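Local coordinates for phosphate-binding protein PstS (Borrelia burgdorferi, PDB 4N13) that binds inorganic phosphate with micromolar affinity as the solute-binding lipoprotein of the PstSACB ABC transporter, which imports phosphate, at residues L31-I36 and I243-S248; E175-T180 and K198-L203. All blocks are in the same frame, centred on the assembly; numbering follows the deposited sequence.

Contact 1: residues L31-I36 and I243-S248; sequences LRYDKI and IDFMTS. Unlike the reference sequence in segment 31-36: Asp34 (reference Asn).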
ATOM      1  N   LEU A  31      13.954 -18.140  -4.397  1.00  8.82           N
ATOM      2  CA  LEU A  31      14.784 -19.177  -3.806  1.00  9.73           C
ATOM      3  C   LEU A  31      13.955 -20.353  -3.305  1.00 10.18           C
ATOM      4  O   LEU A  31      14.376 -21.501  -3.420  1.00 10.91           O
ATOM      5  CB  LEU A  31      15.677 -18.597  -2.712  1.00 13.02           C
ATOM      6  CG  LEU A  31      16.835 -17.758  -3.294  1.00 15.42           C
ATOM      7  CD1 LEU A  31      17.470 -16.864  -2.260  1.00 18.54           C
ATOM      8  CD2 LEU A  31      17.890 -18.639  -3.941  1.00 18.42           C
ATOM      9  N   ARG A  32      12.753 -20.092  -2.812  1.00  9.40           N
ATOM     10  CA  ARG A  32      11.907 -21.194  -2.380  1.00  9.67           C
ATOM     11  C   ARG A  32      11.291 -21.948  -3.546  1.00  8.70           C
ATOM     12  O   ARG A  32      11.167 -23.177  -3.486  1.00  9.74           O
ATOM     13  CB  ARG A  32      10.889 -20.691  -1.379  1.00 10.34           C
ATOM     14  CG  ARG A  32      11.635 -20.275  -0.108  1.00 11.97           C
ATOM     15  CD  ARG A  32      10.756 -19.950   1.041  1.00 12.58           C
ATOM     16  NE  ARG A  32      10.089 -21.129   1.550  1.00 13.03           N
ATOM     17  CZ  ARG A  32       9.200 -21.084   2.525  1.00 13.16           C
ATOM     18  NH1 ARG A  32       8.884 -19.913   3.063  1.00 12.21           N
ATOM     19  NH2 ARG A  32       8.629 -22.194   2.949  1.00 14.09           N
ATOM     20  N   TYR A  33      10.941 -21.248  -4.623  1.00  8.63           N
ATOM     21  CA  TYR A  33      10.429 -21.955  -5.797  1.00  7.79           C
ATOM     22  C   TYR A  33      11.518 -22.863  -6.382  1.00  7.50           C
ATOM     23  O   TYR A  33      11.219 -23.947  -6.908  1.00  9.32           O
ATOM     24  CB  TYR A  33       9.844 -20.987  -6.852  1.00  8.03           C
ATOM     25  CG  TYR A  33       9.273 -21.758  -8.026  1.00  7.29           C
ATOM     26  CD1 TYR A  33       8.195 -22.611  -7.843  1.00  7.50           C
ATOM     27  CD2 TYR A  33       9.855 -21.685  -9.288  1.00  8.39           C
ATOM     28  CE1 TYR A  33       7.693 -23.383  -8.887  1.00  8.58           C
ATOM     29  CE2 TYR A  33       9.369 -22.434 -10.338  1.00  8.53           C
ATOM     30  CZ  TYR A  33       8.292 -23.295 -10.126  1.00  8.58           C
ATOM     31  OH  TYR A  33       7.829 -24.064 -11.163  1.00 10.09           O
ATOM     32  N   ASP A  34      12.780 -22.460  -6.263  1.00  8.86           N
ATOM     33  CA  ASP A  34      13.879 -23.265  -6.762  1.00  9.83           C
ATOM     34  C   ASP A  34      13.946 -24.633  -6.072  1.00 10.07           C
ATOM     35  O   ASP A  34      14.448 -25.578  -6.675  1.00 12.02           O
ATOM     36  CB  ASP A  34      15.210 -22.519  -6.636  1.00 12.40           C
ATOM     37  CG  ASP A  34      16.358 -23.336  -7.147  1.00 16.00           C
ATOM     38  OD1 ASP A  34      16.477 -23.486  -8.381  1.00 18.02           O
ATOM     39  OD2 ASP A  34      17.126 -23.853  -6.310  1.00 19.30           O
ATOM     40  N   LYS A  35      13.436 -24.743  -4.837  1.00  9.66           N
ATOM     41  CA  LYS A  35      13.375 -26.036  -4.149  1.00 10.40           C
ATOM     42  C   LYS A  35      12.393 -26.979  -4.827  1.00 10.42           C
ATOM     43  O   LYS A  35      12.539 -28.194  -4.726  1.00 12.64           O
ATOM     44  CB  LYS A  35      12.966 -25.858  -2.680  1.00 11.34           C
ATOM     45  CG  LYS A  35      13.876 -24.970  -1.859  1.00 12.50           C
ATOM     46  CD  LYS A  35      15.257 -25.553  -1.714  1.00 13.74           C
ATOM     47  CE  LYS A  35      15.226 -26.869  -0.964  1.00 13.98           C
ATOM     48  NZ  LYS A  35      16.610 -27.308  -0.658  1.00 16.65           N
ATOM     49  N   ILE A  36      11.366 -26.420  -5.471  1.00  8.52           N
ATOM     50  CA  ILE A  36      10.354 -27.196  -6.182  1.00  8.50           C
ATOM     51  C   ILE A  36      10.761 -27.495  -7.625  1.00  8.38           C
ATOM     52  O   ILE A  36      10.605 -28.611  -8.109  1.00  8.90           O
ATOM     53  CB  ILE A  36       9.022 -26.418  -6.173  1.00  8.72           C
ATOM     54  CG1 ILE A  36       8.500 -26.333  -4.738  1.00 10.77           C
ATOM     55  CG2 ILE A  36       8.003 -27.071  -7.102  1.00 10.15           C
ATOM     56  CD1 ILE A  36       7.322 -25.384  -4.538  1.00 12.80           C
ATOM     57  N   ILE A 243       4.042 -17.875 -11.368  1.00  6.62           N
ATOM     58  CA  ILE A 243       2.889 -17.125 -10.889  1.00  6.85           C
ATOM     59  C   ILE A 243       2.017 -17.992  -9.984  1.00  7.07           C
ATOM     60  O   ILE A 243       1.535 -17.527  -8.941  1.00  8.48           O
ATOM     61  CB  ILE A 243       2.094 -16.543 -12.073  1.00  7.72           C
ATOM     62  CG1 ILE A 243       2.974 -15.523 -12.794  1.00  8.14           C
ATOM     63  CG2 ILE A 243       0.762 -15.982 -11.588  1.00  8.08           C
ATOM     64  CD1 ILE A 243       2.371 -14.938 -14.042  1.00  9.77           C
ATOM     65  N   ASP A 244       1.840 -19.250 -10.361  1.00  6.58           N
ATOM     66  CA  ASP A 244       1.094 -20.192  -9.533  1.00  7.04           C
ATOM     67  C   ASP A 244       1.751 -20.359  -8.163  1.00  7.79           C
ATOM     68  O   ASP A 244       1.064 -20.446  -7.140  1.00  8.83           O
ATOM     69  CB  ASP A 244       0.995 -21.532 -10.248  1.00  9.07           C
ATOM     70  CG  ASP A 244       0.310 -22.582  -9.421  1.00 11.20           C
ATOM     71  OD1 ASP A 244      -0.908 -22.461  -9.201  1.00 13.61           O
ATOM     72  OD2 ASP A 244       0.999 -23.522  -8.981  1.00 11.61           O
ATOM     73  N   PHE A 245       3.077 -20.329  -8.101  1.00  6.80           N
ATOM     74  CA  PHE A 245       3.761 -20.371  -6.810  1.00  6.26           C
ATOM     75  C   PHE A 245       3.536 -19.087  -6.010  1.00  6.78           C
ATOM     76  O   PHE A 245       3.294 -19.124  -4.802  1.00  7.16           O
ATOM     77  CB  PHE A 245       5.257 -20.635  -6.989  1.00  7.32           C
ATOM     78  CG  PHE A 245       6.006 -20.646  -5.683  1.00  7.54           C
ATOM     79  CD1 PHE A 245       5.951 -21.756  -4.844  1.00  7.66           C
ATOM     80  CD2 PHE A 245       6.725 -19.545  -5.268  1.00  9.21           C
ATOM     81  CE1 PHE A 245       6.614 -21.762  -3.635  1.00  9.08           C
ATOM     82  CE2 PHE A 245       7.383 -19.553  -4.051  1.00 10.74           C
ATOM     83  CZ  PHE A 245       7.328 -20.667  -3.237  1.00 10.67           C
ATOM     84  N   MET A 246       3.597 -17.937  -6.673  1.00  6.53           N
ATOM     85  CA  MET A 246       3.406 -16.647  -6.006  1.00  6.88           C
ATOM     86  C   MET A 246       2.066 -16.561  -5.273  1.00  7.55           C
ATOM     87  O   MET A 246       1.972 -15.929  -4.218  1.00  8.33           O
ATOM     88  CB  MET A 246       3.514 -15.490  -7.001  1.00  7.08           C
ATOM     89  CG  MET A 246       4.924 -15.274  -7.559  1.00  7.90           C
ATOM     90  SD  MET A 246       5.005 -13.810  -8.615  1.00  8.35           S
ATOM     91  CE  MET A 246       4.845 -12.521  -7.339  1.00  9.45           C
ATOM     92  N   THR A 247       1.037 -17.155  -5.872  1.00  7.56           N
ATOM     93  CA  THR A 247      -0.318 -17.095  -5.342  1.00  9.20           C
ATOM     94  C   THR A 247      -0.693 -18.358  -4.539  1.00  8.86           C
ATOM     95  O   THR A 247      -1.823 -18.511  -4.133  1.00 12.51           O
ATOM     96  CB  THR A 247      -1.340 -16.836  -6.470  1.00 11.18           C
ATOM     97  OG1 THR A 247      -1.267 -17.884  -7.437  1.00 12.20           O
ATOM     98  CG2 THR A 247      -1.043 -15.510  -7.159  1.00 11.85           C
ATOM     99  N   SER A 248       0.277 -19.240  -4.328  0.55  8.28           N
ATOM    100  CA  SER A 248       0.109 -20.436  -3.508  0.55  9.74           C
ATOM    101  C   SER A 248       0.189 -20.080  -2.022  0.55  9.97           C
ATOM    102  O   SER A 248       0.676 -19.017  -1.649  0.55 10.19           O
ATOM    103  CB  SER A 248       1.227 -21.439  -3.814  0.55 10.78           C
ATOM    104  OG  SER A 248       2.466 -20.975  -3.276  0.55 10.70           O
TER

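Contact 2: residues E175-T180 and K198-L203; sequences EKTSLT and KGLNIL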
ATOM      1  N   GLU A 175       4.415   7.217  18.389  1.00  6.55           N
ATOM      2  CA  GLU A 175       4.874   7.958  19.553  1.00  7.76           C
ATOM      3  C   GLU A 175       4.373   9.395  19.551  1.00  6.70           C
ATOM      4  O   GLU A 175       3.890   9.912  20.557  1.00  7.14           O
ATOM      5  CB  GLU A 175       6.395   7.937  19.666  1.00 10.80           C
ATOM      6  CG  GLU A 175       6.869   8.528  20.991  1.00 16.42           C
ATOM      7  CD  GLU A 175       8.346   8.324  21.238  1.00 21.95           C
ATOM      8  OE1 GLU A 175       8.714   7.215  21.669  1.00 25.66           O
ATOM      9  OE2 GLU A 175       9.134   9.260  20.994  1.00 24.67           O
ATOM     10  N   LYS A 176       4.452  10.045  18.404  1.00  6.67           N
ATOM     11  CA  LYS A 176       4.026  11.426  18.292  1.00  6.25           C
ATOM     12  C   LYS A 176       2.515  11.556  18.554  1.00  6.15           C
ATOM     13  O   LYS A 176       2.071  12.481  19.216  1.00  7.16           O
ATOM     14  CB  LYS A 176       4.395  11.996  16.911  1.00  6.84           C
ATOM     15  CG  LYS A 176       4.115  13.487  16.751  1.00  7.07           C
ATOM     16  CD  LYS A 176       5.015  14.383  17.587  1.00  6.57           C
ATOM     17  CE  LYS A 176       6.455  14.376  17.122  1.00  7.57           C
ATOM     18  NZ  LYS A 176       7.302  15.252  17.981  1.00  9.53           N
ATOM     19  N   THR A 177       1.723  10.624  18.031  1.00  6.25           N
ATOM     20  CA  THR A 177       0.280  10.657  18.223  1.00  6.64           C
ATOM     21  C   THR A 177      -0.025  10.508  19.724  1.00  6.96           C
ATOM     22  O   THR A 177      -0.895  11.202  20.268  1.00  8.85           O
ATOM     23  CB  THR A 177      -0.400   9.544  17.406  1.00  7.61           C
ATOM     24  OG1 THR A 177      -0.160   9.767  16.015  1.00  8.72           O
ATOM     25  CG2 THR A 177      -1.890   9.543  17.629  1.00  7.71           C
ATOM     26  N   SER A 178       0.719   9.641  20.397  1.00  6.22           N
ATOM     27  CA  SER A 178       0.523   9.410  21.825  1.00  8.61           C
ATOM     28  C   SER A 178       0.835  10.645  22.661  1.00  8.51           C
ATOM     29  O   SER A 178       0.283  10.808  23.737  1.00 12.36           O
ATOM     30  CB  SER A 178       1.345   8.205  22.284  1.00  9.70           C
ATOM     31  OG  SER A 178       2.716   8.494  22.499  1.00 12.18           O
ATOM     32  N   LEU A 179       1.692  11.530  22.145  1.00  7.18           N
ATOM     33  CA  LEU A 179       2.128  12.715  22.871  1.00  7.15           C
ATOM     34  C   LEU A 179       1.445  13.991  22.434  1.00  7.08           C
ATOM     35  O   LEU A 179       1.576  14.993  23.120  1.00  9.38           O
ATOM     36  CB  LEU A 179       3.640  12.900  22.702  1.00  8.94           C
ATOM     37  CG  LEU A 179       4.531  11.910  23.452  1.00 10.74           C
ATOM     38  CD1 LEU A 179       5.981  12.122  23.078  1.00 12.72           C
ATOM     39  CD2 LEU A 179       4.316  12.042  24.970  1.00 12.84           C
ATOM     40  N   THR A 180       0.713  13.976  21.316  1.00  7.13           N
ATOM     41  CA  THR A 180       0.193  15.203  20.729  1.00  6.65           C
ATOM     42  C   THR A 180      -1.327  15.209  20.834  1.00  6.70           C
ATOM     43  O   THR A 180      -1.984  14.307  20.322  1.00  7.50           O
ATOM     44  CB  THR A 180       0.610  15.299  19.251  1.00  6.88           C
ATOM     45  OG1 THR A 180       2.037  15.210  19.130  1.00  7.49           O
ATOM     46  CG2 THR A 180       0.172  16.581  18.656  1.00  7.82           C
ATOM     47  N   LYS A 198      -0.208   0.935  22.532  1.00 12.18           N
ATOM     48  CA  LYS A 198       0.091   2.304  22.962  1.00 12.39           C
ATOM     49  C   LYS A 198      -1.177   3.078  23.382  1.00 13.73           C
ATOM     50  O   LYS A 198      -1.102   4.212  23.852  1.00 16.86           O
ATOM     51  CB  LYS A 198       0.802   3.034  21.819  1.00 15.40           C
ATOM     52  CG  LYS A 198       1.492   4.318  22.178  1.00 19.39           C
ATOM     53  CD  LYS A 198       2.745   4.046  23.015  1.00 22.61           C
ATOM     54  CE  LYS A 198       3.712   5.207  22.964  1.00 24.73           C
ATOM     55  NZ  LYS A 198       4.879   4.994  23.877  1.00 26.47           N
ATOM     56  N   GLY A 199      -2.345   2.465  23.221  1.00 12.18           N
ATOM     57  CA  GLY A 199      -3.587   3.075  23.646  1.00 11.67           C
ATOM     58  C   GLY A 199      -4.187   4.059  22.656  1.00  9.74           C
ATOM     59  O   GLY A 199      -5.023   4.880  23.029  1.00 11.24           O
ATOM     60  N   LEU A 200      -3.823   3.938  21.383  1.00  9.53           N
ATOM     61  CA  LEU A 200      -4.351   4.839  20.369  1.00  9.02           C
ATOM     62  C   LEU A 200      -5.593   4.244  19.746  1.00  9.90           C
ATOM     63  O   LEU A 200      -5.983   3.146  20.099  1.00 13.12           O
ATOM     64  CB  LEU A 200      -3.287   5.154  19.318  1.00  8.78           C
ATOM     65  CG  LEU A 200      -1.993   5.680  19.941  1.00 10.84           C
ATOM     66  CD1 LEU A 200      -0.960   5.922  18.831  1.00 12.71           C
ATOM     67  CD2 LEU A 200      -2.209   6.940  20.788  1.00 13.46           C
ATOM     68  N   ASN A 201      -6.267   5.009  18.894  1.00  9.44           N
ATOM     69  CA  ASN A 201      -7.470   4.542  18.214  1.00  9.69           C
ATOM     70  C   ASN A 201      -7.272   4.466  16.714  1.00  7.87           C
ATOM     71  O   ASN A 201      -6.841   5.429  16.122  1.00 10.27           O
ATOM     72  CB  ASN A 201      -8.653   5.467  18.502  1.00 12.34           C
ATOM     73  CG  ASN A 201      -9.998   4.783  18.204  1.00 14.74           C
ATOM     74  OD1 ASN A 201     -10.348   3.787  18.834  1.00 18.19           O
ATOM     75  ND2 ASN A 201     -10.691   5.253  17.187  1.00 19.16           N
ATOM     76  N   ILE A 202      -7.628   3.332  16.114  1.00  6.73           N
ATOM     77  CA  ILE A 202      -7.604   3.167  14.669  1.00  6.41           C
ATOM     78  C   ILE A 202      -8.979   3.509  14.115  1.00  6.49           C
ATOM     79  O   ILE A 202      -9.987   2.945  14.540  1.00  7.77           O
ATOM     80  CB  ILE A 202      -7.274   1.714  14.290  1.00  7.13           C
ATOM     81  CG1 ILE A 202      -5.890   1.325  14.825  1.00  8.24           C
ATOM     82  CG2 ILE A 202      -7.338   1.538  12.771  1.00  8.31           C
ATOM     83  CD1 ILE A 202      -5.619  -0.154  14.848  1.00 10.42           C
ATOM     84  N   LEU A 203      -9.030   4.417  13.151  1.00  6.13           N
ATOM     85  CA  LEU A 203     -10.284   4.825  12.548  1.00  6.06           C
ATOM     86  C   LEU A 203     -10.802   3.800  11.555  1.00  5.97           C
ATOM     87  O   LEU A 203     -10.037   3.201  10.794  1.00  7.22           O
ATOM     88  CB  LEU A 203     -10.113   6.149  11.800  1.00  6.69           C
ATOM     89  CG  LEU A 203      -9.826   7.374  12.644  1.00  8.09           C
ATOM     90  CD1 LEU A 203      -9.561   8.576  11.766  1.00  9.91           C
ATOM     91  CD2 LEU A 203     -10.936   7.656  13.653  1.00 12.18           C
TER

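Contact 1: residues L31-I36 and I243-S248
The carbonyl oxygen of Phe245, the residue on which helices 23-36 and 237-246 meet, takes a bond from the chain just beyond it: the backbone N of Ser248 bonds to Phe245 O at 3.1 Å. In one of two conformers of Ser248 its OG also points at that oxygen, but the separation is unusually short and this second bond is doubtful. Ser248 is the N-cap of helix 249-257, in this conformer through OG to the backbone N of Gly251; Phe245 O thus sits where helix 237-246 gives way to the next.

Between the helices the contact is apolar. Phe245 holds CG anti to its backbone N (chi1 178°), which sends the ring out toward helix 23-36. Tyr33 CB sits over one face of this ring, 4.0 Å from its centroid and 19° off the normal, a CH-pi contact. The two aromatic side chains pass antiparallel, each ring beside the other's CB, with Tyr33 CD1 3.6 Å from Phe245 CB. Their planes lie at 47° with centroids 5.4 Å apart, an oblique pairing. The far end of the phenylalanine ring is flanked by aliphatic carbon: Ile36 CD1 approaches CE1 of Phe245 at 3.8 Å, while Arg32 CB approaches CZ of Phe245 at 4.0 Å.

Met29 and Thr250 also touch Phe245, and the arginine leads away over helix 249-257. The hydroxyl of Tyr33 is hydrogen-bonded to Asn37. Helix 23-36 is the crossover between parallel strands 12-18 and 40-45, so the aromatic pair joins an early beta-alpha-beta unit to a helix near the C terminus, consistent with the return of the chain to its first lobe in a class II periplasmic binding protein.

Contact 2: residues E175-T180 and K198-L203
Leu200 points its forked end at helix 170-179 and straddles neighbouring residues there. Its CD1 branch meets the methyl of Thr177, with Leu200 CD1 3.9 Å from Thr177 CG2, while the other branch lies against the helix backbone, Leu200 CD2 being 3.8 Å from Ser178 CA. The threonine and leucine side chains run at a slant to each other. With chi1 at -63° the threonine methyl faces Leu200 while OG1 turns back and bonds to Val173 O.

Lys198 comes alongside Ser178 with its aliphatic part. A bend at chi2 (71°) in an otherwise extended chain lays CG and CE against the serine CB, and Lys198 CE comes to 3.5 Å from Ser178 OG in a plain van der Waals contact. That hydroxyl is committed within its own helix: Ser178 OG donates to Glu175 O at 2.7 Å, tilted 22° from the carbonyl plane. Beyond, Lys198 NZ is 5.0 Å from Glu175 OE1, too long for a salt bridge; a weak attraction is probable, the more so as Glu172 puts a like charge close to Glu175 OE2.

Between the two contacting residues of the second segment, Gly199 closes helix 192-197 with a Schellman motif. Thr177 and Leu200 also meet Ile92 of strand 80-93, extending the apolar patch inward. Helix 170-179 links strands 165-167 and 183-188 in a beta-alpha-beta crossover that passes over strand 129-133, whose Ile131 touches Thr177; the contact packs the end of that helix against the chain entering strand 201-205, within an alpha/beta lobe of the periplasmic-binding-protein fold.

Contacts 1 and 2 lie on opposite sides of the chain's centre, their centres about 39 Å apart and their nearest atoms about 26 Å apart. In sequence, both segments of contact 2 fall between residues 31-36 and 243-248, so the chain builds one lobe, crosses to the other and returns. Helices 23-36 and 237-246 belong to the first lobe; helix 170-179 and strand 201-205 belong to the second. Strand 80-93 pairs with strands 201-205 and 223-230, linking the two. Each contact packs elements of a single lobe, away from the phosphate site. Phosphate is probably bound by Ser19-Thr21 and Ser49 together with Ser137-Ser139, drawing on both lobes.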